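Local coordinates for protein 6-phosphogluconolactonase (Leishmania braziliensis, PDB 3CSS) that probably hydrolyses 6-phospho-D-glucono-1,5-lactone to 6-phospho-D-gluconate, the second step in the oxidative stage of the pentose phosphate pathway, at residues L79-E84 against I107-A112; G125-A130 against E182-S187; V40-G45 against Q70-D75. All coordinates share one frame; numbering follows the deposited sequence. Where two conformers were deposited one is given.

Contact 1. Residues L79-E84 against I107-A112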
ATOM      1  N   LEU A  79      14.670   4.856   4.989  1.00 26.87           N
ATOM      2  CA  LEU A  79      15.357   5.048   6.255  1.00 27.59           C
ATOM      3  C   LEU A  79      15.741   3.650   6.773  1.00 28.30           C
ATOM      4  O   LEU A  79      15.293   2.639   6.240  1.00 28.16           O
ATOM      5  CB  LEU A  79      14.414   5.763   7.233  1.00 27.48           C
ATOM      6  CG  LEU A  79      13.886   7.134   6.782  1.00 27.79           C
ATOM      7  CD1 LEU A  79      12.595   7.499   7.497  1.00 28.30           C
ATOM      8  CD2 LEU A  79      14.936   8.231   6.967  1.00 28.18           C
ATOM      9  N   SER A  80      16.577   3.587   7.802  1.00 29.33           N
ATOM     10  CA  SER A  80      16.928   2.297   8.403  1.00 29.98           C
ATOM     11  C   SER A  80      15.666   1.580   8.923  1.00 30.15           C
ATOM     12  O   SER A  80      14.670   2.226   9.257  1.00 30.28           O
ATOM     13  CB  SER A  80      17.992   2.465   9.511  1.00 30.69           C
ATOM     14  OG  SER A  80      17.434   2.964  10.720  1.00 31.53           O
ATOM     15  N   GLU A  81      15.703   0.250   8.949  1.00 30.93           N
ATOM     16  CA  GLU A  81      14.616  -0.564   9.524  1.00 31.48           C
ATOM     17  C   GLU A  81      14.313  -0.231  10.995  1.00 31.48           C
ATOM     18  O   GLU A  81      13.175  -0.395  11.444  1.00 31.92           O
ATOM     19  CB  GLU A  81      14.936  -2.064   9.409  1.00 31.49           C
ATOM     20  CG  GLU A  81      14.907  -2.602   7.984  1.00 32.93           C
ATOM     21  CD  GLU A  81      14.967  -4.123   7.905  1.00 34.32           C
ATOM     22  OE1 GLU A  81      14.355  -4.689   6.966  1.00 34.46           O
ATOM     23  OE2 GLU A  81      15.621  -4.749   8.769  1.00 34.58           O
ATOM     24  N   ASP A  82      15.316   0.217  11.751  1.00 31.47           N
ATOM     25  CA  ASP A  82      15.077   0.604  13.152  1.00 31.55           C
ATOM     26  C   ASP A  82      14.695   2.093  13.321  1.00 30.99           C
ATOM     27  O   ASP A  82      14.453   2.545  14.446  1.00 31.29           O
ATOM     28  CB  ASP A  82      16.237   0.177  14.094  1.00 32.18           C
ATOM     29  CG  ASP A  82      17.613   0.547  13.574  1.00 33.12           C
ATOM     30  OD1 ASP A  82      17.708   1.204  12.516  1.00 36.51           O
ATOM     31  OD2 ASP A  82      18.612   0.170  14.235  1.00 36.74           O
ATOM     32  N   ASP A  83      14.620   2.839  12.213  1.00 30.12           N
ATOM     33  CA  ASP A  83      14.167   4.230  12.239  1.00 29.14           C
ATOM     34  C   ASP A  83      12.668   4.199  12.469  1.00 28.80           C
ATOM     35  O   ASP A  83      11.941   3.491  11.780  1.00 26.62           O
ATOM     36  CB  ASP A  83      14.504   4.965  10.930  1.00 29.44           C
ATOM     37  CG  ASP A  83      14.341   6.484  11.039  1.00 29.65           C
ATOM     38  OD1 ASP A  83      13.252   6.966  11.430  1.00 29.91           O
ATOM     39  OD2 ASP A  83      15.315   7.205  10.715  1.00 32.18           O
ATOM     40  N   GLU A  84      12.216   4.976  13.447  1.00 28.28           N
ATOM     41  CA  GLU A  84      10.817   4.947  13.865  0.50 28.11           C
ATOM     42  C   GLU A  84       9.863   5.457  12.771  1.00 27.66           C
ATOM     43  O   GLU A  84       8.676   5.125  12.762  1.00 26.94           O
ATOM     44  CB  GLU A  84      10.647   5.740  15.169  0.50 28.47           C
ATOM     45  CG  GLU A  84       9.241   5.720  15.725  0.50 29.37           C
ATOM     46  CD  GLU A  84       9.190   5.835  17.234  0.50 29.42           C
ATOM     47  OE1 GLU A  84      10.258   5.795  17.894  0.50 28.90           O
ATOM     48  OE2 GLU A  84       8.061   5.955  17.759  0.50 30.53           O
ATOM     49  N   ILE A 107      12.845  -5.279   2.435  1.00 29.51           N
ATOM     50  CA  ILE A 107      13.454  -4.313   1.525  1.00 29.39           C
ATOM     51  C   ILE A 107      14.853  -4.006   2.051  1.00 29.80           C
ATOM     52  O   ILE A 107      15.019  -3.689   3.228  1.00 30.26           O
ATOM     53  CB  ILE A 107      12.651  -2.989   1.444  1.00 28.94           C
ATOM     54  CG1 ILE A 107      11.234  -3.247   0.909  1.00 28.65           C
ATOM     55  CG2 ILE A 107      13.368  -1.983   0.542  1.00 29.58           C
ATOM     56  CD1 ILE A 107      10.304  -2.027   0.961  1.00 28.85           C
ATOM     57  N   ASP A 108      15.843  -4.094   1.171  1.00 30.44           N
ATOM     58  CA  ASP A 108      17.221  -3.728   1.483  1.00 30.42           C
ATOM     59  C   ASP A 108      17.436  -2.246   1.157  1.00 30.40           C
ATOM     60  O   ASP A 108      17.510  -1.877  -0.009  1.00 30.12           O
ATOM     61  CB  ASP A 108      18.170  -4.621   0.676  1.00 31.14           C
ATOM     62  CG  ASP A 108      19.619  -4.406   1.016  1.00 31.53           C
ATOM     63  OD1 ASP A 108      19.928  -3.573   1.898  1.00 32.85           O
ATOM     64  OD2 ASP A 108      20.455  -5.090   0.388  1.00 32.72           O
ATOM     65  N   ARG A 109      17.533  -1.397   2.181  1.00 30.40           N
ATOM     66  CA  ARG A 109      17.592   0.065   1.973  1.00 30.99           C
ATOM     67  C   ARG A 109      18.971   0.652   1.896  1.00 31.17           C
ATOM     68  O   ARG A 109      19.117   1.832   1.602  1.00 31.43           O
ATOM     69  CB  ARG A 109      16.900   0.833   3.109  1.00 31.69           C
ATOM     70  CG  ARG A 109      15.536   0.373   3.451  1.00 32.06           C
ATOM     71  CD  ARG A 109      15.551  -0.536   4.652  1.00 31.25           C
ATOM     72  NE  ARG A 109      14.285  -1.255   4.726  1.00 30.24           N
ATOM     73  CZ  ARG A 109      13.169  -0.744   5.227  1.00 26.63           C
ATOM     74  NH1 ARG A 109      13.147   0.482   5.712  1.00 26.35           N
ATOM     75  NH2 ARG A 109      12.072  -1.478   5.221  1.00 26.76           N
ATOM     76  N   ARG A 110      19.982  -0.164   2.168  1.00 30.78           N
ATOM     77  CA  ARG A 110      21.379   0.272   2.324  0.50 31.47           C
ATOM     78  C   ARG A 110      21.886   1.167   1.204  1.00 31.13           C
ATOM     79  O   ARG A 110      22.598   2.138   1.427  1.00 32.03           O
ATOM     80  CB  ARG A 110      22.295  -0.952   2.371  0.50 31.60           C
ATOM     81  CG  ARG A 110      22.627  -1.474   3.755  0.50 33.01           C
ATOM     82  CD  ARG A 110      24.052  -1.974   3.741  0.50 33.49           C
ATOM     83  NE  ARG A 110      24.888  -1.030   3.005  0.50 33.83           N
ATOM     84  CZ  ARG A 110      25.548  -0.028   3.570  0.50 34.41           C
ATOM     85  NH1 ARG A 110      25.498   0.137   4.885  0.50 34.84           N
ATOM     86  NH2 ARG A 110      26.269   0.795   2.826  0.50 35.07           N
ATOM     87  N   ALA A 111      21.560   0.794  -0.032  1.00 31.42           N
ATOM     88  CA  ALA A 111      22.045   1.547  -1.201  1.00 31.07           C
ATOM     89  C   ALA A 111      21.562   3.011  -1.226  1.00 30.86           C
ATOM     90  O   ALA A 111      22.176   3.853  -1.882  1.00 30.45           O
ATOM     91  CB  ALA A 111      21.648   0.839  -2.496  1.00 31.39           C
ATOM     92  N   ALA A 112      20.471   3.298  -0.512  1.00 30.58           N
ATOM     93  CA  ALA A 112      19.857   4.632  -0.482  1.00 30.39           C
ATOM     94  C   ALA A 112      20.177   5.473   0.757  1.00 30.63           C
ATOM     95  O   ALA A 112      19.987   6.679   0.734  1.00 30.53           O
ATOM     96  CB  ALA A 112      18.332   4.502  -0.620  1.00 30.26           C
TER
HETATM   97  O   HOH W   1      12.493  -4.304   5.222  1.00 32.75           O

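Contact 2. Residues G125-A130 against E182-S187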
ATOM      1  N   GLY A 125      20.139   6.190  -5.760  1.00 28.26           N
ATOM      2  CA  GLY A 125      20.039   5.286  -4.622  1.00 27.99           C
ATOM      3  C   GLY A 125      18.650   4.698  -4.441  1.00 27.39           C
ATOM      4  O   GLY A 125      18.518   3.517  -4.121  1.00 27.60           O
ATOM      5  N   ALA A 126      17.614   5.519  -4.621  1.00 27.14           N
ATOM      6  CA  ALA A 126      16.235   5.043  -4.579  1.00 26.79           C
ATOM      7  C   ALA A 126      15.978   3.973  -5.654  1.00 26.16           C
ATOM      8  O   ALA A 126      15.394   2.936  -5.368  1.00 26.38           O
ATOM      9  CB  ALA A 126      15.240   6.234  -4.716  1.00 26.26           C
ATOM     10  N   TRP A 127      16.405   4.226  -6.885  1.00 26.48           N
ATOM     11  CA  TRP A 127      16.285   3.228  -7.953  1.00 25.98           C
ATOM     12  C   TRP A 127      17.026   1.937  -7.638  1.00 26.06           C
ATOM     13  O   TRP A 127      16.529   0.860  -7.944  1.00 25.86           O
ATOM     14  CB  TRP A 127      16.772   3.778  -9.293  1.00 25.85           C
ATOM     15  CG  TRP A 127      15.708   4.481 -10.111  1.00 25.11           C
ATOM     16  CD1 TRP A 127      15.757   5.753 -10.589  1.00 25.58           C
ATOM     17  CD2 TRP A 127      14.452   3.937 -10.549  1.00 25.25           C
ATOM     18  NE1 TRP A 127      14.610   6.041 -11.296  1.00 26.29           N
ATOM     19  CE2 TRP A 127      13.790   4.946 -11.281  1.00 26.22           C
ATOM     20  CE3 TRP A 127      13.817   2.697 -10.389  1.00 24.78           C
ATOM     21  CZ2 TRP A 127      12.542   4.751 -11.859  1.00 24.85           C
ATOM     22  CZ3 TRP A 127      12.575   2.509 -10.961  1.00 24.69           C
ATOM     23  CH2 TRP A 127      11.946   3.530 -11.681  1.00 24.81           C
ATOM     24  N   ALA A 128      18.210   2.043  -7.045  1.00 26.46           N
ATOM     25  CA  ALA A 128      18.974   0.858  -6.679  1.00 26.24           C
ATOM     26  C   ALA A 128      18.167  -0.023  -5.715  1.00 26.51           C
ATOM     27  O   ALA A 128      18.092  -1.241  -5.898  1.00 26.76           O
ATOM     28  CB  ALA A 128      20.309   1.259  -6.071  1.00 26.49           C
ATOM     29  N   VAL A 129      17.547   0.602  -4.709  1.00 26.01           N
ATOM     30  CA  VAL A 129      16.679  -0.115  -3.756  1.00 26.10           C
ATOM     31  C   VAL A 129      15.423  -0.683  -4.449  1.00 26.32           C
ATOM     32  O   VAL A 129      15.076  -1.842  -4.235  1.00 26.31           O
ATOM     33  CB  VAL A 129      16.273   0.782  -2.556  1.00 26.28           C
ATOM     34  CG1 VAL A 129      15.282   0.063  -1.645  1.00 25.08           C
ATOM     35  CG2 VAL A 129      17.505   1.221  -1.777  1.00 25.33           C
ATOM     36  N   ALA A 130      14.777   0.125  -5.291  1.00 26.50           N
ATOM     37  CA  ALA A 130      13.601  -0.307  -6.058  1.00 26.89           C
ATOM     38  C   ALA A 130      13.884  -1.554  -6.888  1.00 27.19           C
ATOM     39  O   ALA A 130      13.092  -2.498  -6.901  1.00 26.63           O
ATOM     40  CB  ALA A 130      13.091   0.832  -6.972  1.00 27.27           C
ATOM     41  N   GLU A 182       4.811   3.356 -15.808  1.00 22.46           N
ATOM     42  CA  GLU A 182       4.052   2.210 -16.313  0.75 23.90           C
ATOM     43  C   GLU A 182       4.962   1.050 -16.718  1.00 23.36           C
ATOM     44  O   GLU A 182       4.514   0.117 -17.386  1.00 24.25           O
ATOM     45  CB  GLU A 182       3.220   2.624 -17.538  0.75 24.69           C
ATOM     46  CG  GLU A 182       2.202   3.731 -17.283  0.75 28.46           C
ATOM     47  CD  GLU A 182       1.136   3.351 -16.261  0.75 31.93           C
ATOM     48  OE1 GLU A 182       0.987   2.145 -15.937  0.75 32.80           O
ATOM     49  OE2 GLU A 182       0.432   4.267 -15.793  0.75 36.39           O
ATOM     50  N   GLU A 183       6.228   1.103 -16.312  1.00 22.76           N
ATOM     51  CA  GLU A 183       7.265   0.174 -16.779  1.00 22.45           C
ATOM     52  C   GLU A 183       7.852  -0.739 -15.699  1.00 21.41           C
ATOM     53  O   GLU A 183       8.472  -1.759 -16.021  1.00 22.09           O
ATOM     54  CB  GLU A 183       8.418   0.974 -17.399  1.00 22.97           C
ATOM     55  CG  GLU A 183       8.048   1.771 -18.644  1.00 25.28           C
ATOM     56  CD  GLU A 183       9.224   2.556 -19.216  0.50 27.58           C
ATOM     57  OE1 GLU A 183      10.211   2.802 -18.481  0.50 29.24           O
ATOM     58  OE2 GLU A 183       9.159   2.933 -20.405  0.50 28.65           O
ATOM     59  N   HIS A 184       7.729  -0.365 -14.432  1.00 18.96           N
ATOM     60  CA  HIS A 184       8.366  -1.120 -13.349  1.00 18.85           C
ATOM     61  C   HIS A 184       7.354  -1.702 -12.374  1.00 17.90           C
ATOM     62  O   HIS A 184       6.233  -1.209 -12.250  1.00 17.72           O
ATOM     63  CB  HIS A 184       9.364  -0.233 -12.597  1.00 18.67           C
ATOM     64  CG  HIS A 184      10.408   0.387 -13.476  1.00 20.04           C
ATOM     65  ND1 HIS A 184      10.297   1.666 -13.972  1.00 19.66           N
ATOM     66  CD2 HIS A 184      11.589  -0.094 -13.937  1.00 21.02           C
ATOM     67  CE1 HIS A 184      11.369   1.954 -14.693  1.00 20.34           C
ATOM     68  NE2 HIS A 184      12.161   0.895 -14.704  1.00 20.15           N
ATOM     69  N   VAL A 185       7.761  -2.766 -11.683  1.00 17.46           N
ATOM     70  CA  VAL A 185       7.002  -3.307 -10.550  1.00 17.18           C
ATOM     71  C   VAL A 185       7.152  -2.404  -9.314  1.00 16.41           C
ATOM     72  O   VAL A 185       6.185  -2.149  -8.608  1.00 16.55           O
ATOM     73  CB  VAL A 185       7.482  -4.744 -10.197  1.00 17.49           C
ATOM     74  CG1 VAL A 185       6.875  -5.246  -8.920  1.00 16.14           C
ATOM     75  CG2 VAL A 185       7.178  -5.723 -11.352  1.00 18.62           C
ATOM     76  N   VAL A 186       8.381  -1.971  -9.040  1.00 15.48           N
ATOM     77  CA  VAL A 186       8.665  -1.046  -7.945  1.00 14.80           C
ATOM     78  C   VAL A 186       9.235   0.236  -8.537  1.00 14.91           C
ATOM     79  O   VAL A 186      10.201   0.201  -9.317  1.00 16.18           O
ATOM     80  CB  VAL A 186       9.687  -1.642  -6.922  1.00 14.08           C
ATOM     81  CG1 VAL A 186       9.898  -0.710  -5.754  1.00 14.81           C
ATOM     82  CG2 VAL A 186       9.247  -3.003  -6.450  1.00 16.92           C
ATOM     83  N   SER A 187       8.627   1.362  -8.181  1.00 15.71           N
ATOM     84  CA  SER A 187       9.068   2.659  -8.663  1.00 15.45           C
ATOM     85  C   SER A 187       9.537   3.505  -7.474  1.00 15.44           C
ATOM     86  O   SER A 187       9.668   3.005  -6.356  1.00 15.91           O
ATOM     87  CB  SER A 187       7.921   3.339  -9.401  1.00 15.97           C
ATOM     88  OG  SER A 187       8.350   4.491 -10.115  1.00 17.12           O
TER

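Contact 3. Residues V40-G45 against Q70-D75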
ATOM      1  N   VAL A  40      -1.308 -13.099  -0.292  1.00 20.16           N
ATOM      2  CA  VAL A  40      -0.268 -12.078  -0.367  1.00 19.22           C
ATOM      3  C   VAL A  40      -0.896 -10.746   0.046  1.00 18.46           C
ATOM      4  O   VAL A  40      -1.844 -10.295  -0.591  1.00 17.88           O
ATOM      5  CB  VAL A  40       0.343 -11.966  -1.795  1.00 18.83           C
ATOM      6  CG1 VAL A  40       1.477 -10.986  -1.789  1.00 19.21           C
ATOM      7  CG2 VAL A  40       0.822 -13.314  -2.286  1.00 20.45           C
ATOM      8  N   LEU A  41      -0.359 -10.137   1.107  1.00 18.36           N
ATOM      9  CA  LEU A  41      -0.879  -8.878   1.672  1.00 18.77           C
ATOM     10  C   LEU A  41       0.202  -7.807   1.565  1.00 18.47           C
ATOM     11  O   LEU A  41       1.296  -8.002   2.085  1.00 19.36           O
ATOM     12  CB  LEU A  41      -1.278  -9.086   3.146  1.00 19.04           C
ATOM     13  CG  LEU A  41      -1.806  -7.885   3.962  1.00 19.29           C
ATOM     14  CD1 LEU A  41      -3.042  -7.300   3.319  1.00 19.82           C
ATOM     15  CD2 LEU A  41      -2.062  -8.278   5.444  1.00 20.55           C
ATOM     16  N   ALA A  42      -0.114  -6.685   0.915  1.00 18.53           N
ATOM     17  CA  ALA A  42       0.780  -5.536   0.881  1.00 18.26           C
ATOM     18  C   ALA A  42       0.334  -4.542   1.943  1.00 18.47           C
ATOM     19  O   ALA A  42      -0.795  -3.995   1.893  1.00 18.56           O
ATOM     20  CB  ALA A  42       0.774  -4.867  -0.496  1.00 18.30           C
ATOM     21  N   LEU A  43       1.224  -4.308   2.889  1.00 18.52           N
ATOM     22  CA  LEU A  43       0.981  -3.431   4.014  1.00 18.22           C
ATOM     23  C   LEU A  43       1.128  -1.993   3.630  1.00 18.55           C
ATOM     24  O   LEU A  43       2.004  -1.640   2.816  1.00 17.74           O
ATOM     25  CB  LEU A  43       1.992  -3.740   5.119  1.00 18.44           C
ATOM     26  CG  LEU A  43       1.941  -5.140   5.695  1.00 19.94           C
ATOM     27  CD1 LEU A  43       3.069  -5.296   6.684  1.00 24.94           C
ATOM     28  CD2 LEU A  43       0.571  -5.439   6.307  1.00 22.12           C
ATOM     29  N   SER A  44       0.240  -1.150   4.166  1.00 18.38           N
ATOM     30  CA  SER A  44       0.384   0.299   4.074  1.00 19.73           C
ATOM     31  C   SER A  44       1.090   0.855   5.298  1.00 19.99           C
ATOM     32  O   SER A  44       1.273   0.184   6.306  1.00 20.37           O
ATOM     33  CB  SER A  44      -0.964   0.978   3.919  1.00 19.76           C
ATOM     34  OG  SER A  44      -1.784   0.580   4.992  1.00 19.44           O
ATOM     35  N   GLY A  45       1.489   2.108   5.194  1.00 21.20           N
ATOM     36  CA  GLY A  45       2.242   2.735   6.234  1.00 22.49           C
ATOM     37  C   GLY A  45       1.579   3.978   6.757  1.00 24.00           C
ATOM     38  O   GLY A  45       0.351   4.112   6.754  1.00 21.06           O
ATOM     39  N   GLN A  70       1.554 -13.976   3.283  1.00 20.37           N
ATOM     40  CA  GLN A  70       2.866 -13.497   2.865  1.00 20.25           C
ATOM     41  C   GLN A  70       2.793 -11.971   2.821  1.00 19.65           C
ATOM     42  O   GLN A  70       2.018 -11.414   2.031  1.00 20.15           O
ATOM     43  CB  GLN A  70       3.233 -14.046   1.492  1.00 20.61           C
ATOM     44  CG  GLN A  70       4.563 -13.511   0.950  1.00 20.99           C
ATOM     45  CD  GLN A  70       4.922 -14.125  -0.383  1.00 22.78           C
ATOM     46  OE1 GLN A  70       4.135 -14.083  -1.319  1.00 22.03           O
ATOM     47  NE2 GLN A  70       6.114 -14.712  -0.467  1.00 21.63           N
ATOM     48  N   PHE A  71       3.606 -11.327   3.662  1.00 19.68           N
ATOM     49  CA  PHE A  71       3.597  -9.874   3.854  1.00 19.12           C
ATOM     50  C   PHE A  71       4.675  -9.200   3.001  1.00 19.19           C
ATOM     51  O   PHE A  71       5.843  -9.636   2.969  1.00 19.54           O
ATOM     52  CB  PHE A  71       3.879  -9.498   5.312  1.00 18.97           C
ATOM     53  CG  PHE A  71       2.821  -9.916   6.282  1.00 19.03           C
ATOM     54  CD1 PHE A  71       1.798  -9.048   6.611  1.00 20.30           C
ATOM     55  CD2 PHE A  71       2.865 -11.163   6.886  1.00 19.87           C
ATOM     56  CE1 PHE A  71       0.818  -9.401   7.519  1.00 20.74           C
ATOM     57  CE2 PHE A  71       1.880 -11.540   7.802  1.00 20.57           C
ATOM     58  CZ  PHE A  71       0.853 -10.651   8.118  1.00 20.30           C
ATOM     59  N   ILE A  72       4.281  -8.116   2.354  1.00 18.39           N
ATOM     60  CA  ILE A  72       5.194  -7.207   1.681  1.00 18.09           C
ATOM     61  C   ILE A  72       4.830  -5.783   2.073  1.00 18.24           C
ATOM     62  O   ILE A  72       3.703  -5.511   2.482  1.00 19.13           O
ATOM     63  CB  ILE A  72       5.181  -7.369   0.134  1.00 18.48           C
ATOM     64  CG1 ILE A  72       3.919  -6.762  -0.510  1.00 17.65           C
ATOM     65  CG2 ILE A  72       5.324  -8.888  -0.264  1.00 17.64           C
ATOM     66  CD1 ILE A  72       3.957  -6.794  -2.065  1.00 19.12           C
ATOM     67  N   LEU A  73       5.799  -4.883   1.964  1.00 18.69           N
ATOM     68  CA  LEU A  73       5.524  -3.464   2.167  1.00 19.31           C
ATOM     69  C   LEU A  73       5.136  -2.866   0.812  1.00 18.97           C
ATOM     70  O   LEU A  73       5.883  -2.929  -0.168  1.00 18.48           O
ATOM     71  CB  LEU A  73       6.745  -2.735   2.733  1.00 19.63           C
ATOM     72  CG  LEU A  73       7.193  -3.093   4.149  1.00 21.18           C
ATOM     73  CD1 LEU A  73       8.560  -2.453   4.404  1.00 24.12           C
ATOM     74  CD2 LEU A  73       6.178  -2.640   5.185  1.00 21.92           C
ATOM     75  N   GLY A  74       3.938  -2.301   0.742  1.00 20.90           N
ATOM     76  CA  GLY A  74       3.492  -1.630  -0.482  1.00 21.40           C
ATOM     77  C   GLY A  74       4.235  -0.342  -0.844  1.00 22.73           C
ATOM     78  O   GLY A  74       4.292   0.033  -2.005  1.00 23.62           O
ATOM     79  N   ASP A  75       4.801   0.318   0.157  1.00 22.76           N
ATOM     80  CA  ASP A  75       5.729   1.403  -0.044  1.00 23.80           C
ATOM     81  C   ASP A  75       6.558   1.568   1.202  1.00 23.53           C
ATOM     82  O   ASP A  75       6.201   1.067   2.276  1.00 24.83           O
ATOM     83  CB  ASP A  75       5.031   2.713  -0.414  1.00 23.93           C
ATOM     84  CG  ASP A  75       4.313   3.375   0.763  1.00 26.03           C
ATOM     85  OD1 ASP A  75       3.312   2.811   1.274  1.00 28.08           O
ATOM     86  OD2 ASP A  75       4.712   4.501   1.136  1.00 30.15           O
TER
HETATM   87  O   HOH W   2       1.582   3.845   3.062  1.00 26.33           O

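Contact 1. Residues L79-E84 against I107-A112
Arg-109 reaches across to the loop at Leu-79 and Glu-81, and its guanidinium carries nearly all of the contact. Of the direct hydrogen bonds, one joins the two segments: Arg-109 NH1 donates to Leu-79 O at 3.1 Å, the N-H···O angle being 158° and the oxygen lying in the guanidinium plane. Within its own segment Arg-109 NE donates to Ile-107 O (3.0 Å), also in that plane, although the donor sits above the plane of the Ile-107 carbonyl. The side chain bends at chi2 (99°), which turns CD out of an extended course, and the two in-plane carbonyls restrain the rotation of the guanidinium. Against one face lies the aliphatic part of Glu-81, CG coming 3.6 Å from Arg-109 NE and displaced toward the rim, with the two chains crossing at about a right angle. The opposite charges meet less directly: Glu-81 OE1 is 4.1 Å from Arg-109 NE, well out of the guanidinium plane. Water 1 ties these groups together, donating to Glu-81 OE1 (2.6 Å) and accepting from Arg-109 NH2 (2.9 Å) and from Ile-107 N (3.0 Å). Arg-109 NH2 also forms a salt bridge with Glu-76 of strand 69-77. Phe-88 of helix 87-96 packs on both Glu-81 and Arg-109, while Ile-107 rests on Val-129 and Tyr-133 of helix 123-140.

Contact 2. Residues G125-A130 against E182-S187
His-184 and Ser-187, which both touch Trp-127, share one acceptor: Asp-181 OD2 is hydrogen-bonded to His-184 ND1 and to Ser-187 OG. The bond from ND1 restrains the rotation of the imidazole, while the same oxygen ties Ser-187 to it. The six-membered ring of Trp-127 meets the imidazole in an edge-to-face pair. The edge belongs to the indole, whose CH2 corner comes within 3.4 Å of both His-184 ND1 and His-184 CE1, over one face of the imidazole and offset toward its rim. Centroids are 4.6 Å apart and the planes make an angle of 53°, a T-shaped arrangement tilted well away from the perpendicular. On the opposite face of the imidazole sits CB of the preceding Glu-183. His-184 CG lies anti to the carbonyl carbon (chi1 -56°), beside the backbone N. Further along the chain, Trp-127 CZ3 approaches Val-186 O at 3.7 Å and CH2 lies 4.0 Å from Ser-187 OG, so the far end of the indole spans three residues of the segment 182-187.

One helical turn on, Ala-130 makes the closest backbone approach, its CA 5.3 Å from Val-186 CA. Val-186 CG1, anti to the backbone N (chi1 -176°), packs against Ala-130 CB at 3.7 Å, and Val-186 CB lies 3.5 Å from Ala-130 O. The small alanine lets helix and strand come this near. Glu-134 OE1, from the same helix, accepts from both Val-185 N and Val-186 N. Helix 123-140 thus packs by Trp-127 and Ala-130 on the outermost strand 186-189, the helix-on-sheet layering of an alpha/beta fold at the antiparallel margin of its mixed sheet.

Contact 3. Residues V40-G45 against Q70-D75
Two neighbouring parallel strands of the central mixed sheet meet here, Val-40 to Leu-43 beside Gln-70 to Leu-73, in register from Val-40 with Gln-70 to Leu-43 with Leu-73. Their short axes approach to 4.6 Å with 29° between their directions. The backbone ladder runs from Leu-41 N to Gln-70 O, from Ile-72 N to Leu-41 O (3.0 Å), from Leu-43 N to Ile-72 O (2.8 Å, N-H···O 172°) and from Gly-74 N to Leu-43 O (2.9 Å). CA-H···O contacts from Val-40, Phe-71 and Ala-42 reach the same oxygens, Gln-70 O, Leu-41 O and Ile-72 O. Helices 50-59 and 61-65 separate the strands in sequence, making a beta-alpha-beta crossover, in keeping with the Rossmann-like clan of this family.

On one face of the sheet Ala-42 CB meets Ile-72 CG1 at 3.7 Å; that CG1 occupies the crowded position between backbone N and carbonyl carbon (chi1 75°), beside the alanine. Val-40 and Gln-70 run side by side, CG2 of the valine 3.5 Å from OE1 of the glutamine, whose NE2 bonds to Cys-140 O. The other face holds Leu-41, Leu-43, Phe-71 and Leu-73. There Leu-43 CD2 abuts the edge of the phenyl ring, 3.8 Å from Phe-71 CD1 and near the ring plane, while Leu-41 lies alongside Phe-71 and touches CE1 with its CD2. Helix 87-96 covers this face through Ala-91, Leu-95 and Leu-96. Beyond Leu-43 and Gly-74, water 2 accepts from Gly-45 N and donates to Asp-75 OD1 (2.7 Å), and Asp-75 OD2 is hydrogen-bonded to Ser-171 OG.

Overall arrangement
All three contacts are buried. Contact 3 lies deepest, its centre about 6 Å from the centre of the chain, against about 15 Å for contact 2 and 18 Å for contact 1, the farthest out. Contacts 2 and 3 serve the same sheet without touching: contact 3 joins two interior strands through backbone bonds and apolar side chains, whereas contact 2 packs a helix on the margin by an aromatic pair and an alanine. Contact 1 joins loops beyond the sheet and relies on a charged group, carbonyls and a water. It adjoins both others, Ala-112 packing on Val-129 in the segment 125-130, and Ile-107 and Arg-109 on Leu-73 in the segment 70-75.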